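Local coordinates for protein glycoside hydrolase YxiA (Bacillus licheniformis, PDB 3LV4) that probably hydrolyses alpha-1,5-arabinan as a calcium-binding family 43 glycoside hydrolase similar to endo-arabinosidases, serving the breakdown of L-arabinan, at residues T75-D80 and N94-D99; S103-A108 and I122-G127; T136-T141 and S165-I170; P144-P149 and M161-Y166; H197-G202 and T260-R265. All coordinates share one frame; numbering follows the deposited sequence.

Interaction 1. Residues T75-D80 and N94-D99; sequences TLWAPD and NACRGD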
# COMPACT_ATOMS: atom_id res chain seq x y z
N THR A 75 -10.77 6.35 -19.07
CA THR A 75 -9.58 5.75 -18.49
C THR A 75 -9.91 4.60 -17.55
O THR A 75 -11.08 4.33 -17.27
CB THR A 75 -8.69 6.79 -17.79
OG1 THR A 75 -7.36 6.28 -17.67
CG2 THR A 75 -9.23 7.14 -16.42
N LEU A 76 -8.87 3.93 -17.06
CA LEU A 76 -9.02 2.82 -16.12
C LEU A 76 -8.39 3.18 -14.78
O LEU A 76 -7.39 3.89 -14.73
CB LEU A 76 -8.37 1.55 -16.69
CG LEU A 76 -8.96 1.00 -17.99
CD1 LEU A 76 -8.04 -0.05 -18.64
CD2 LEU A 76 -10.36 0.41 -17.77
N TRP A 77 -8.99 2.69 -13.70
CA TRP A 77 -8.42 2.90 -12.38
C TRP A 77 -7.51 1.73 -11.98
O TRP A 77 -6.99 1.03 -12.85
CB TRP A 77 -9.50 3.23 -11.34
CG TRP A 77 -9.96 4.67 -11.43
CD1 TRP A 77 -9.66 5.57 -12.42
CD2 TRP A 77 -10.80 5.38 -10.50
NE1 TRP A 77 -10.26 6.78 -12.16
CE2 TRP A 77 -10.96 6.69 -10.99
CE3 TRP A 77 -11.43 5.02 -9.30
CZ2 TRP A 77 -11.72 7.65 -10.32
CZ3 TRP A 77 -12.18 5.98 -8.63
CH2 TRP A 77 -12.32 7.27 -9.15
N ALA A 78 -7.31 1.54 -10.68
CA ALA A 78 -6.22 0.68 -10.20
C ALA A 78 -6.51 -0.81 -10.35
O ALA A 78 -7.43 -1.33 -9.71
CB ALA A 78 -5.87 1.03 -8.73
N PRO A 79 -5.72 -1.50 -11.18
CA PRO A 79 -5.97 -2.92 -11.45
C PRO A 79 -5.19 -3.84 -10.52
O PRO A 79 -4.38 -3.40 -9.70
CB PRO A 79 -5.40 -3.08 -12.85
CG PRO A 79 -4.15 -2.23 -12.78
CD PRO A 79 -4.58 -1.00 -11.97
N ASP A 80 -5.43 -5.14 -10.65
CA ASP A 80 -4.46 -6.12 -10.20
C ASP A 80 -4.23 -7.12 -11.31
O ASP A 80 -5.13 -7.40 -12.09
CB ASP A 80 -4.93 -6.84 -8.94
CG ASP A 80 -3.82 -7.69 -8.32
OD1 ASP A 80 -2.64 -7.31 -8.47
OD2 ASP A 80 -4.12 -8.73 -7.70
N ASN A 94 -10.86 -2.04 -13.93
CA ASN A 94 -12.02 -1.28 -13.49
C ASN A 94 -11.96 0.16 -13.98
O ASN A 94 -10.88 0.70 -14.23
CB ASN A 94 -12.15 -1.34 -11.96
CG ASN A 94 -10.87 -0.92 -11.26
OD1 ASN A 94 -9.98 -1.73 -10.98
ND2 ASN A 94 -10.76 0.36 -10.96
N ALA A 95 -13.13 0.77 -14.13
CA ALA A 95 -13.22 2.18 -14.47
C ALA A 95 -14.27 2.81 -13.58
O ALA A 95 -15.20 2.14 -13.12
CB ALA A 95 -13.58 2.36 -15.94
N CYS A 96 -14.11 4.11 -13.33
CA CYS A 96 -15.03 4.84 -12.47
C CYS A 96 -15.25 6.25 -13.03
O CYS A 96 -14.31 6.89 -13.49
CB CYS A 96 -14.46 4.93 -11.05
SG CYS A 96 -15.43 5.95 -9.91
N ARG A 97 -16.50 6.71 -13.00
CA ARG A 97 -16.82 8.04 -13.53
C ARG A 97 -16.00 9.14 -12.87
O ARG A 97 -15.66 10.14 -13.51
CB ARG A 97 -18.31 8.35 -13.40
CG ARG A 97 -18.73 9.56 -14.23
CD ARG A 97 -20.24 9.62 -14.40
NE ARG A 97 -20.93 9.61 -13.11
CZ ARG A 97 -22.20 9.27 -12.95
NH1 ARG A 97 -22.93 8.89 -13.99
NH2 ARG A 97 -22.75 9.29 -11.74
N GLY A 98 -15.69 8.96 -11.59
CA GLY A 98 -14.80 9.87 -10.89
C GLY A 98 -15.49 10.80 -9.90
O GLY A 98 -14.89 11.17 -8.89
N ASP A 99 -16.73 11.17 -10.19
CA ASP A 99 -17.47 12.09 -9.33
C ASP A 99 -18.45 11.35 -8.43
O ASP A 99 -19.18 11.96 -7.64
CB ASP A 99 -18.21 13.13 -10.17
CG ASP A 99 -19.32 12.52 -11.00
OD1 ASP A 99 -19.26 11.31 -11.30
OD2 ASP A 99 -20.26 13.25 -11.37
O HOH W 1 -11.86 5.20 -14.68
O HOH W 2 -8.14 -1.21 -14.13
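The indole of W77 lies flat against C96, whose CB stands 3.4 Å from the centroid of the six-membered ring and only 11° off the ring normal. SG continues from there toward the rim: it is 3.5 Å from W77 CH2 and sits 32° off the normal, an oblique sulfur-aromatic contact beside the CH-pi one. The torsion of C96 explains this course, since SG is anti to the backbone N (chi1 175°) and the thiol therefore runs on past CB along the benzene half of the indole. Farther out, G98 CA approaches W77 CZ2 at 3.8 Å. The backbone fixes where the indole starts, because W77 N donates to N94 O at 2.8 Å.

The family 43 catalytic domain is a five-bladed beta-propeller, and here the loop leading into strand 80-83 crosses the end of the neighbouring strand 89-96 of one four-stranded antiparallel blade. Two waters extend the pairing. One accepts from C96 N and donates to T75 O, while the other accepts from N94 N and donates to W77 O. One residue earlier, L76 CD2 meets A95 CB at 4.2 Å, and the leucine also packs on F68 of helix 65-71. A78, next along the loop after W77, touches D148, the residue predicted to tune the proton donor.

Interaction 2. Residues S103-A108 and I122-G127; sequences SALGLA and IFLKSG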
# COMPACT_ATOMS: atom_id res chain seq x y z
N SER A 103 -19.14 2.64 -11.40
CA SER A 103 -17.97 1.85 -11.79
C SER A 103 -18.33 0.45 -12.24
O SER A 103 -19.38 -0.09 -11.87
CB SER A 103 -16.97 1.76 -10.63
OG SER A 103 -16.69 3.04 -10.10
N ALA A 104 -17.44 -0.13 -13.04
CA ALA A 104 -17.53 -1.53 -13.41
C ALA A 104 -16.19 -2.20 -13.16
O ALA A 104 -15.14 -1.59 -13.37
CB ALA A 104 -17.95 -1.68 -14.88
N LEU A 105 -16.24 -3.44 -12.69
CA LEU A 105 -15.04 -4.23 -12.43
C LEU A 105 -15.13 -5.51 -13.25
O LEU A 105 -16.13 -6.23 -13.19
CB LEU A 105 -14.96 -4.56 -10.93
CG LEU A 105 -13.85 -5.49 -10.42
CD1 LEU A 105 -12.51 -4.80 -10.45
CD2 LEU A 105 -14.17 -5.94 -9.00
N GLY A 106 -14.10 -5.79 -14.04
CA GLY A 106 -14.13 -6.95 -14.91
C GLY A 106 -12.83 -7.72 -14.92
O GLY A 106 -11.87 -7.35 -14.24
N LEU A 107 -12.81 -8.80 -15.70
CA LEU A 107 -11.66 -9.69 -15.79
C LEU A 107 -11.19 -9.80 -17.24
O LEU A 107 -12.01 -9.96 -18.13
CB LEU A 107 -12.04 -11.08 -15.28
CG LEU A 107 -11.01 -12.19 -15.46
CD1 LEU A 107 -9.74 -11.89 -14.62
CD2 LEU A 107 -11.61 -13.56 -15.09
N ALA A 108 -9.88 -9.68 -17.45
CA ALA A 108 -9.28 -9.95 -18.75
C ALA A 108 -8.09 -10.88 -18.53
O ALA A 108 -7.48 -10.84 -17.47
CB ALA A 108 -8.83 -8.66 -19.43
N ILE A 122 -17.43 -8.14 -17.46
CA ILE A 122 -17.70 -7.43 -16.22
C ILE A 122 -18.42 -8.35 -15.25
O ILE A 122 -19.33 -9.09 -15.65
CB ILE A 122 -18.63 -6.22 -16.49
CG1 ILE A 122 -17.94 -5.22 -17.43
CG2 ILE A 122 -19.08 -5.59 -15.17
CD1 ILE A 122 -18.85 -4.11 -17.96
N PHE A 123 -18.04 -8.31 -13.97
CA PHE A 123 -18.70 -9.16 -12.97
C PHE A 123 -19.18 -8.41 -11.72
O PHE A 123 -19.85 -8.99 -10.88
CB PHE A 123 -17.85 -10.39 -12.60
CG PHE A 123 -16.53 -10.06 -11.93
CD1 PHE A 123 -16.46 -9.89 -10.55
CD2 PHE A 123 -15.38 -9.92 -12.68
CE1 PHE A 123 -15.25 -9.60 -9.93
CE2 PHE A 123 -14.15 -9.62 -12.07
CZ PHE A 123 -14.09 -9.46 -10.70
N LEU A 124 -18.84 -7.13 -11.61
CA LEU A 124 -19.34 -6.30 -10.52
C LEU A 124 -19.61 -4.89 -11.05
O LEU A 124 -18.85 -4.39 -11.88
CB LEU A 124 -18.32 -6.25 -9.37
CG LEU A 124 -18.68 -6.65 -7.94
CD1 LEU A 124 -19.54 -7.89 -7.86
CD2 LEU A 124 -17.41 -6.80 -7.10
N LYS A 125 -20.70 -4.27 -10.59
CA LYS A 125 -20.98 -2.88 -10.93
C LYS A 125 -21.40 -2.12 -9.68
O LYS A 125 -21.97 -2.71 -8.76
CB LYS A 125 -22.11 -2.78 -11.96
CG LYS A 125 -21.72 -3.15 -13.39
CD LYS A 125 -22.96 -3.08 -14.30
CE LYS A 125 -22.60 -3.20 -15.77
NZ LYS A 125 -23.82 -3.34 -16.62
N SER A 126 -21.12 -0.82 -9.66
CA SER A 126 -21.62 0.06 -8.61
C SER A 126 -22.17 1.33 -9.24
O SER A 126 -21.91 1.61 -10.42
CB SER A 126 -20.52 0.38 -7.59
OG SER A 126 -19.35 0.88 -8.20
N GLY A 127 -22.95 2.08 -8.47
CA GLY A 127 -23.45 3.35 -8.93
C GLY A 127 -24.65 3.27 -9.86
O GLY A 127 -25.04 4.28 -10.46
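L105 and L124 lie side by side and point the same way, their CD2 methyls 3.9 Å apart, while the ring of F123 approaches the same leucine at a slant. L105 reaches both because its CG is anti to the backbone N (chi1 174°), which brings CD2 to within 3.9 Å of both L124 CD2 and F123 CZ. F123 takes the less common first torsion, with CG between the backbone N and the carbonyl carbon (chi1 64°); this folds the ring back over the partner strand, where L105 O lies over one face and L107 CB is 4.1 Å from F123 CE2.

These residues mark a classic beta bulge in the antiparallel hairpin formed by strands 103-110 and 118-126, the outer half of a propeller blade. F123 and L124 both face L105, and L105 O accepts from F123 N at 2.9 Å and from L124 N at 3.3 Å. An alanine in place of F123 would probably open a gap beside L105 and L107 and leave their side chains freer to shift. On the opposite face of the sheet, I122 CD1 packs on A104 CB at 4.0 Å.

Beyond the bulge the register is regular, with S103 and S126 exchanging backbone bonds as a hydrogen-bonded pair. The hydroxyl of S126 turns out of the hairpin, where OG bonds P101 O, V146 N and N145 ND2.

Interaction 3. Residues T136-T141 and S165-I170; sequences TPYDAT and SYSGGI. With ACT (acetate ion), chain H.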
# COMPACT_ATOMS: atom_id res chain seq x y z
N THR A 136 -30.24 -5.62 -2.98
CA THR A 136 -30.84 -4.40 -2.44
C THR A 136 -30.48 -3.21 -3.35
O THR A 136 -29.51 -3.27 -4.09
CB THR A 136 -30.40 -4.12 -0.98
OG1 THR A 136 -28.99 -3.83 -0.95
CG2 THR A 136 -30.67 -5.33 -0.11
N PRO A 137 -31.29 -2.14 -3.31
CA PRO A 137 -30.96 -0.97 -4.13
C PRO A 137 -29.57 -0.42 -3.81
O PRO A 137 -29.19 -0.37 -2.63
CB PRO A 137 -32.05 0.04 -3.76
CG PRO A 137 -33.21 -0.83 -3.39
CD PRO A 137 -32.61 -2.00 -2.67
N TYR A 138 -28.83 -0.02 -4.83
CA TYR A 138 -27.47 0.45 -4.62
C TYR A 138 -27.45 1.67 -3.69
O TYR A 138 -28.20 2.63 -3.88
CB TYR A 138 -26.74 0.75 -5.93
CG TYR A 138 -25.31 1.14 -5.66
CD1 TYR A 138 -24.33 0.18 -5.51
CD2 TYR A 138 -24.96 2.48 -5.49
CE1 TYR A 138 -23.03 0.53 -5.23
CE2 TYR A 138 -23.67 2.84 -5.20
CZ TYR A 138 -22.70 1.87 -5.07
OH TYR A 138 -21.42 2.26 -4.77
N ASP A 139 -26.59 1.61 -2.68
CA ASP A 139 -26.49 2.66 -1.67
C ASP A 139 -25.01 2.79 -1.30
O ASP A 139 -24.45 1.92 -0.63
CB ASP A 139 -27.33 2.27 -0.45
CG ASP A 139 -27.24 3.28 0.69
OD1 ASP A 139 -26.38 4.18 0.64
OD2 ASP A 139 -28.03 3.16 1.65
N ALA A 140 -24.38 3.87 -1.74
CA ALA A 140 -22.94 4.02 -1.58
C ALA A 140 -22.48 4.21 -0.13
O ALA A 140 -21.28 4.19 0.14
CB ALA A 140 -22.42 5.17 -2.47
N THR A 141 -23.41 4.39 0.80
CA THR A 141 -23.03 4.40 2.22
C THR A 141 -22.74 2.99 2.71
O THR A 141 -22.04 2.82 3.71
CB THR A 141 -24.08 5.05 3.15
OG1 THR A 141 -25.27 4.25 3.17
CG2 THR A 141 -24.39 6.48 2.73
N SER A 165 -13.16 1.31 -2.67
CA SER A 165 -12.60 2.63 -2.45
C SER A 165 -13.71 3.53 -1.96
O SER A 165 -14.73 3.69 -2.64
CB SER A 165 -12.08 3.23 -3.75
OG SER A 165 -11.87 4.63 -3.56
N TYR A 166 -13.51 4.12 -0.78
CA TYR A 166 -14.47 5.06 -0.21
C TYR A 166 -15.84 4.38 -0.18
O TYR A 166 -15.94 3.19 0.12
CB TYR A 166 -14.54 6.36 -1.02
CG TYR A 166 -13.32 7.27 -0.97
CD1 TYR A 166 -12.02 6.75 -0.92
CD2 TYR A 166 -13.47 8.65 -1.01
CE1 TYR A 166 -10.91 7.60 -0.89
CE2 TYR A 166 -12.37 9.50 -0.98
CZ TYR A 166 -11.09 8.98 -0.93
OH TYR A 166 -10.01 9.85 -0.91
N SER A 167 -16.90 5.12 -0.53
CA SER A 167 -18.26 4.55 -0.51
C SER A 167 -18.52 3.64 0.69
O SER A 167 -18.27 4.03 1.84
CB SER A 167 -18.55 3.83 -1.83
OG SER A 167 -18.60 4.76 -2.91
N GLY A 168 -19.01 2.42 0.44
CA GLY A 168 -19.47 1.55 1.51
C GLY A 168 -18.39 0.78 2.23
O GLY A 168 -18.66 0.09 3.22
N GLY A 169 -17.15 0.86 1.73
CA GLY A 169 -16.04 0.24 2.41
C GLY A 169 -15.23 -0.73 1.56
O GLY A 169 -15.33 -0.75 0.33
N ILE A 170 -14.43 -1.54 2.25
CA ILE A 170 -13.53 -2.50 1.62
C ILE A 170 -14.13 -3.88 1.86
O ILE A 170 -14.47 -4.22 2.99
CB ILE A 170 -12.12 -2.43 2.27
CG1 ILE A 170 -11.52 -1.02 2.12
CG2 ILE A 170 -11.20 -3.54 1.72
CD1 ILE A 170 -11.38 -0.53 0.66
C ACT H . -17.27 8.00 -3.01
O ACT H . -17.30 7.83 -1.76
OXT ACT H . -16.78 7.08 -3.72
CH3 ACT H . -17.79 9.27 -3.63
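S167 sets its side chain against A140, with CB 3.4 Å from A140 O and OG 3.9 Å from A140 CB. The serine OG is anti to its own carbonyl carbon (chi1 -67°), which turns the hydroxyl past the alanine methyl and on to a bound acetate. That ion, probably from the crystallisation liquor, is held at two points: S167 N donates to its O at 3.0 Å with an N-H...O angle of 154°, and S167 OG donates to its OXT at 3.1 Å. The same acetate O lies at the edge of the Y166 ring, near its plane.

The serine belongs to a type II' beta turn from Y166 to G169, closed by G169 N donating to Y166 O. Across from it the loop 136-141 is shaped by an Asx turn. D139 OD1 accepts from T141 N at 3.0 Å and from T141 OG1 at 2.8 Å, both reaching it from the same face of the carboxylate. Y138 directs its hydroxyl elsewhere, to P144 O.

With only 149 Å² buried, and the polar groups bonded within their own loops, to the acetate or to neighbouring loops, the two turns meet by packing. The two S167 donors suit a carboxylate, and the acetate may mark a polar pocket; the S167 side chain lies about 9 Å from that of E201, the predicted proton donor.

Interaction 4. Residues P144-P149 and M161-Y166; sequences PNVVDP and MVYGSY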
# COMPACT_ATOMS: atom_id res chain seq x y z
N PRO A 144 -19.87 -1.03 -1.86
CA PRO A 144 -18.55 -0.56 -2.30
C PRO A 144 -18.62 0.18 -3.62
O PRO A 144 -19.63 0.09 -4.33
CB PRO A 144 -17.77 -1.87 -2.48
CG PRO A 144 -18.82 -2.86 -2.88
CD PRO A 144 -20.02 -2.49 -2.02
N ASN A 145 -17.57 0.94 -3.92
CA ASN A 145 -17.24 1.36 -5.27
C ASN A 145 -16.38 0.22 -5.80
O ASN A 145 -15.39 -0.14 -5.17
CB ASN A 145 -16.42 2.66 -5.22
CG ASN A 145 -16.18 3.26 -6.60
OD1 ASN A 145 -15.39 4.21 -6.76
ND2 ASN A 145 -16.86 2.73 -7.60
N VAL A 146 -16.77 -0.37 -6.93
CA VAL A 146 -16.12 -1.61 -7.39
C VAL A 146 -14.80 -1.37 -8.13
O VAL A 146 -14.67 -1.64 -9.33
CB VAL A 146 -17.10 -2.51 -8.20
CG1 VAL A 146 -18.29 -2.88 -7.33
CG2 VAL A 146 -17.57 -1.81 -9.49
N VAL A 147 -13.82 -0.89 -7.38
CA VAL A 147 -12.52 -0.56 -7.93
C VAL A 147 -11.42 -1.09 -7.00
O VAL A 147 -11.71 -1.68 -5.96
CB VAL A 147 -12.36 0.98 -8.10
CG1 VAL A 147 -13.42 1.52 -9.05
CG2 VAL A 147 -12.45 1.70 -6.73
N ASP A 148 -10.16 -0.90 -7.39
CA ASP A 148 -9.02 -1.21 -6.52
C ASP A 148 -8.95 -2.66 -6.03
O ASP A 148 -8.77 -2.89 -4.83
CB ASP A 148 -8.99 -0.28 -5.31
CG ASP A 148 -8.70 1.16 -5.67
OD1 ASP A 148 -8.62 1.48 -6.88
OD2 ASP A 148 -8.55 1.98 -4.73
N PRO A 149 -9.05 -3.65 -6.93
CA PRO A 149 -8.94 -5.04 -6.49
C PRO A 149 -7.51 -5.49 -6.18
O PRO A 149 -6.53 -4.97 -6.73
CB PRO A 149 -9.43 -5.82 -7.71
CG PRO A 149 -8.98 -4.94 -8.87
CD PRO A 149 -9.31 -3.55 -8.38
N MSE A 161 -10.45 -12.09 -3.54
CA MSE A 161 -10.23 -10.74 -4.04
C MSE A 161 -10.76 -9.71 -3.04
O MSE A 161 -11.95 -9.69 -2.74
CB MSE A 161 -10.91 -10.52 -5.39
CG MSE A 161 -10.70 -9.10 -5.92
SE MSE A 161 -11.71 -8.74 -7.58
CE MSE A 161 -13.50 -8.68 -6.80
N VAL A 162 -9.86 -8.87 -2.53
CA VAL A 162 -10.26 -7.74 -1.69
C VAL A 162 -10.30 -6.49 -2.58
O VAL A 162 -9.50 -6.36 -3.51
CB VAL A 162 -9.28 -7.56 -0.52
CG1 VAL A 162 -7.86 -7.22 -1.03
CG2 VAL A 162 -9.78 -6.49 0.47
N TYR A 163 -11.24 -5.58 -2.33
CA TYR A 163 -11.40 -4.44 -3.23
C TYR A 163 -12.22 -3.33 -2.56
O TYR A 163 -12.74 -3.52 -1.45
CB TYR A 163 -12.10 -4.88 -4.53
CG TYR A 163 -13.56 -5.20 -4.33
CD1 TYR A 163 -13.96 -6.38 -3.71
CD2 TYR A 163 -14.54 -4.30 -4.72
CE1 TYR A 163 -15.30 -6.66 -3.49
CE2 TYR A 163 -15.88 -4.57 -4.50
CZ TYR A 163 -16.25 -5.75 -3.90
OH TYR A 163 -17.58 -6.01 -3.70
N GLY A 164 -12.35 -2.20 -3.25
CA GLY A 164 -13.18 -1.11 -2.77
C GLY A 164 -12.42 0.21 -2.68
O GLY A 164 -11.18 0.23 -2.63
N SER A 165 -13.16 1.31 -2.67
CA SER A 165 -12.60 2.63 -2.45
C SER A 165 -13.71 3.53 -1.96
O SER A 165 -14.73 3.69 -2.64
CB SER A 165 -12.08 3.23 -3.75
OG SER A 165 -11.87 4.63 -3.56
N TYR A 166 -13.51 4.12 -0.78
CA TYR A 166 -14.47 5.06 -0.21
C TYR A 166 -15.84 4.38 -0.18
O TYR A 166 -15.94 3.19 0.12
CB TYR A 166 -14.54 6.36 -1.02
CG TYR A 166 -13.32 7.27 -0.97
CD1 TYR A 166 -12.02 6.75 -0.92
CD2 TYR A 166 -13.47 8.65 -1.01
CE1 TYR A 166 -10.91 7.60 -0.89
CE2 TYR A 166 -12.37 9.50 -0.98
CZ TYR A 166 -11.09 8.98 -0.93
OH TYR A 166 -10.01 9.85 -0.91
O HOH W 3 -15.81 0.99 -1.63
O HOH W 4 -13.91 5.97 -4.89
O HOH W 5 -9.20 -1.71 -2.28
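Y163 turns its ring toward the loop 144-149 because CG lies between the backbone N and the carbonyl carbon (chi1 72°), and S165, with OG anti to N (chi1 165°), carries its hydroxyl to OE1 of E201, the predicted proton donor, while its CB faces V147. The tyrosine ring thereby runs alongside V146, whose CG1 is 4.1 Å from CE2, and reaches P144, whose CG approaches Y163 CE2 at 3.8 Å from an oblique direction. Its OH finds its partner in Y188 O. At S165, CB is pressed against V147 CG2 at 3.4 Å, tighter than usual van der Waals contact.

The loop folds through an inverse gamma turn centred on V146 before entering strand 150-153, the innermost strand of a propeller blade, and joins the segment 161-166, which continues strand 159-163. G164 N donates to V147 O at 2.8 Å, almost in line with the carbonyl bond. D148, predicted to tune the proton donor and orient it, follows directly, and its CB rests 3.5 Å from G164 O.

Water fills in around the polar groups. One molecule accepts from both N145 N and S165 N and donates to Y166 O; a second donates to D148 O and G164 O. P149 CB packs on the selenium of selenomethionine M161 at 3.7 Å.

Interaction 5. Residues H197-G202 and T260-R265; sequences HSRIEG and TLFDDR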
# COMPACT_ATOMS: atom_id res chain seq x y z
N HIS A 197 -18.81 6.53 3.24
CA HIS A 197 -17.89 7.36 2.46
C HIS A 197 -16.61 7.73 3.25
O HIS A 197 -16.19 8.89 3.27
CB HIS A 197 -18.61 8.62 1.95
CG HIS A 197 -19.70 8.33 0.97
ND1 HIS A 197 -21.04 8.30 1.33
CD2 HIS A 197 -19.66 8.06 -0.36
CE1 HIS A 197 -21.77 8.03 0.26
NE2 HIS A 197 -20.96 7.88 -0.77
N SER A 198 -16.01 6.72 3.88
CA SER A 198 -14.72 6.89 4.55
C SER A 198 -13.61 6.94 3.51
O SER A 198 -13.67 6.24 2.51
CB SER A 198 -14.43 5.68 5.44
OG SER A 198 -15.48 5.45 6.35
N ARG A 199 -12.59 7.74 3.77
CA ARG A 199 -11.50 7.86 2.81
C ARG A 199 -10.52 6.72 3.04
O ARG A 199 -9.47 6.91 3.64
CB ARG A 199 -10.83 9.23 2.88
CG ARG A 199 -11.82 10.35 2.53
CD ARG A 199 -11.13 11.56 1.89
NE ARG A 199 -10.24 12.23 2.83
CZ ARG A 199 -9.37 13.18 2.48
NH1 ARG A 199 -9.28 13.56 1.21
NH2 ARG A 199 -8.60 13.74 3.40
N ILE A 200 -10.91 5.54 2.57
CA ILE A 200 -10.11 4.32 2.68
C ILE A 200 -10.20 3.58 1.35
O ILE A 200 -11.30 3.33 0.86
CB ILE A 200 -10.64 3.39 3.80
CG1 ILE A 200 -10.78 4.17 5.12
CG2 ILE A 200 -9.71 2.18 3.96
CD1 ILE A 200 -11.32 3.35 6.29
N GLU A 201 -9.06 3.25 0.77
CA GLU A 201 -9.03 2.57 -0.53
C GLU A 201 -7.70 1.84 -0.70
O GLU A 201 -6.87 1.86 0.21
CB GLU A 201 -9.23 3.58 -1.67
CG GLU A 201 -8.08 4.58 -1.84
CD GLU A 201 -8.37 5.64 -2.90
OE1 GLU A 201 -9.49 5.64 -3.47
OE2 GLU A 201 -7.48 6.48 -3.16
N GLY A 202 -7.50 1.20 -1.85
CA GLY A 202 -6.22 0.58 -2.14
C GLY A 202 -5.83 -0.56 -1.21
O GLY A 202 -4.67 -0.65 -0.79
N THR A 260 -22.50 11.54 6.99
CA THR A 260 -21.37 12.40 6.64
C THR A 260 -20.65 11.87 5.41
O THR A 260 -20.85 10.72 5.02
CB THR A 260 -20.35 12.52 7.80
OG1 THR A 260 -19.67 11.26 7.99
CG2 THR A 260 -21.05 12.95 9.10
N LEU A 261 -19.83 12.72 4.81
CA LEU A 261 -18.97 12.32 3.69
C LEU A 261 -17.52 12.61 4.06
O LEU A 261 -17.21 13.72 4.51
CB LEU A 261 -19.32 13.11 2.43
CG LEU A 261 -20.28 12.50 1.40
CD1 LEU A 261 -21.30 11.57 2.04
CD2 LEU A 261 -20.97 13.60 0.60
N PHE A 262 -16.64 11.63 3.87
CA PHE A 262 -15.20 11.84 4.05
C PHE A 262 -14.84 12.30 5.47
O PHE A 262 -14.00 13.19 5.66
CB PHE A 262 -14.69 12.83 3.01
CG PHE A 262 -15.30 12.64 1.66
CD1 PHE A 262 -15.35 11.37 1.09
CD2 PHE A 262 -15.87 13.69 0.97
CE1 PHE A 262 -15.93 11.16 -0.13
CE2 PHE A 262 -16.45 13.49 -0.28
CZ PHE A 262 -16.48 12.22 -0.83
N ASP A 263 -15.47 11.68 6.45
CA ASP A 263 -15.25 12.02 7.85
C ASP A 263 -13.90 11.43 8.29
O ASP A 263 -13.83 10.29 8.74
CB ASP A 263 -16.43 11.47 8.68
CG ASP A 263 -16.24 11.62 10.18
OD1 ASP A 263 -15.29 12.29 10.62
OD2 ASP A 263 -17.08 11.05 10.92
N ASP A 264 -12.83 12.20 8.12
CA ASP A 264 -11.49 11.73 8.45
C ASP A 264 -11.29 11.61 9.96
O ASP A 264 -10.54 10.76 10.44
CB ASP A 264 -10.40 12.67 7.92
CG ASP A 264 -10.18 12.57 6.41
OD1 ASP A 264 -10.72 11.66 5.74
OD2 ASP A 264 -9.44 13.43 5.90
N ARG A 265 -11.94 12.50 10.71
CA ARG A 265 -11.76 12.50 12.16
C ARG A 265 -12.20 11.17 12.79
O ARG A 265 -11.61 10.70 13.76
CB ARG A 265 -12.53 13.66 12.79
CG ARG A 265 -11.65 14.78 13.34
CD ARG A 265 -10.97 15.60 12.25
NE ARG A 265 -9.75 15.00 11.72
CZ ARG A 265 -9.26 15.28 10.52
NH1 ARG A 265 -9.90 16.14 9.74
NH2 ARG A 265 -8.14 14.70 10.08
O HOH W 6 -12.69 9.72 5.84
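R199 grips D264 side-on, using two nitrogens for two oxygens: NE meets OD1 at 3.0 Å and NH2 meets OD2 at 2.7 Å. Both oxygens use their syn lone pairs, and the guanidinium and carboxylate planes are 20° apart, so the salt bridge is nearly flat. The NE bond is the straighter, at 167° against 152°. The bend of the arginine at chi3 brings this edge round to the aspartate, while its CG packs on F262 CB at 3.8 Å.

Next to this pair the backbone joins in, F262 N donating to H197 O at 2.8 Å. L261 CD1 lies alongside the H197 side chain. A water accepting from R199 N donates to D264 OD1, giving that oxygen a second donor.

A methionine in place of R199 would probably leave the D264 carboxylate without its charged mate and free to turn. Farther out, D263 occupies the N-cap of helix 264-267, with OD2 bonded to S266 OG, and R199 also touches Y166.

Two residues on from R199 stands E201, the predicted proton donor, whose OE2 is bonded to Y229 OH. The salt bridge thus ties the residue just before strand 200-208, which carries E201, to the loop and helix 264-267 of the family 43 beta-propeller.

In the fold
Interactions 1, 2 and 4 form a compact cluster, their centres each about 10 Å apart. Interactions 1 and 2 share one blade: A95 N and A104 O, 3.2 Å apart, pair neighbouring strands. Interaction 4 joins the next blade to it through S126 OG to V146 N at 3.1 Å. Interactions 3 and 4 share S165 and Y166, and Y138 OH to P144 O at 2.8 Å adds a second link. Interaction 5 meets both at the predicted catalytic site, where S165 OG is 2.6 Å from E201 OE1 and Y166 N is 2.9 Å from I200 O. The D148 side chain is about 5 Å from a bound calcium ion.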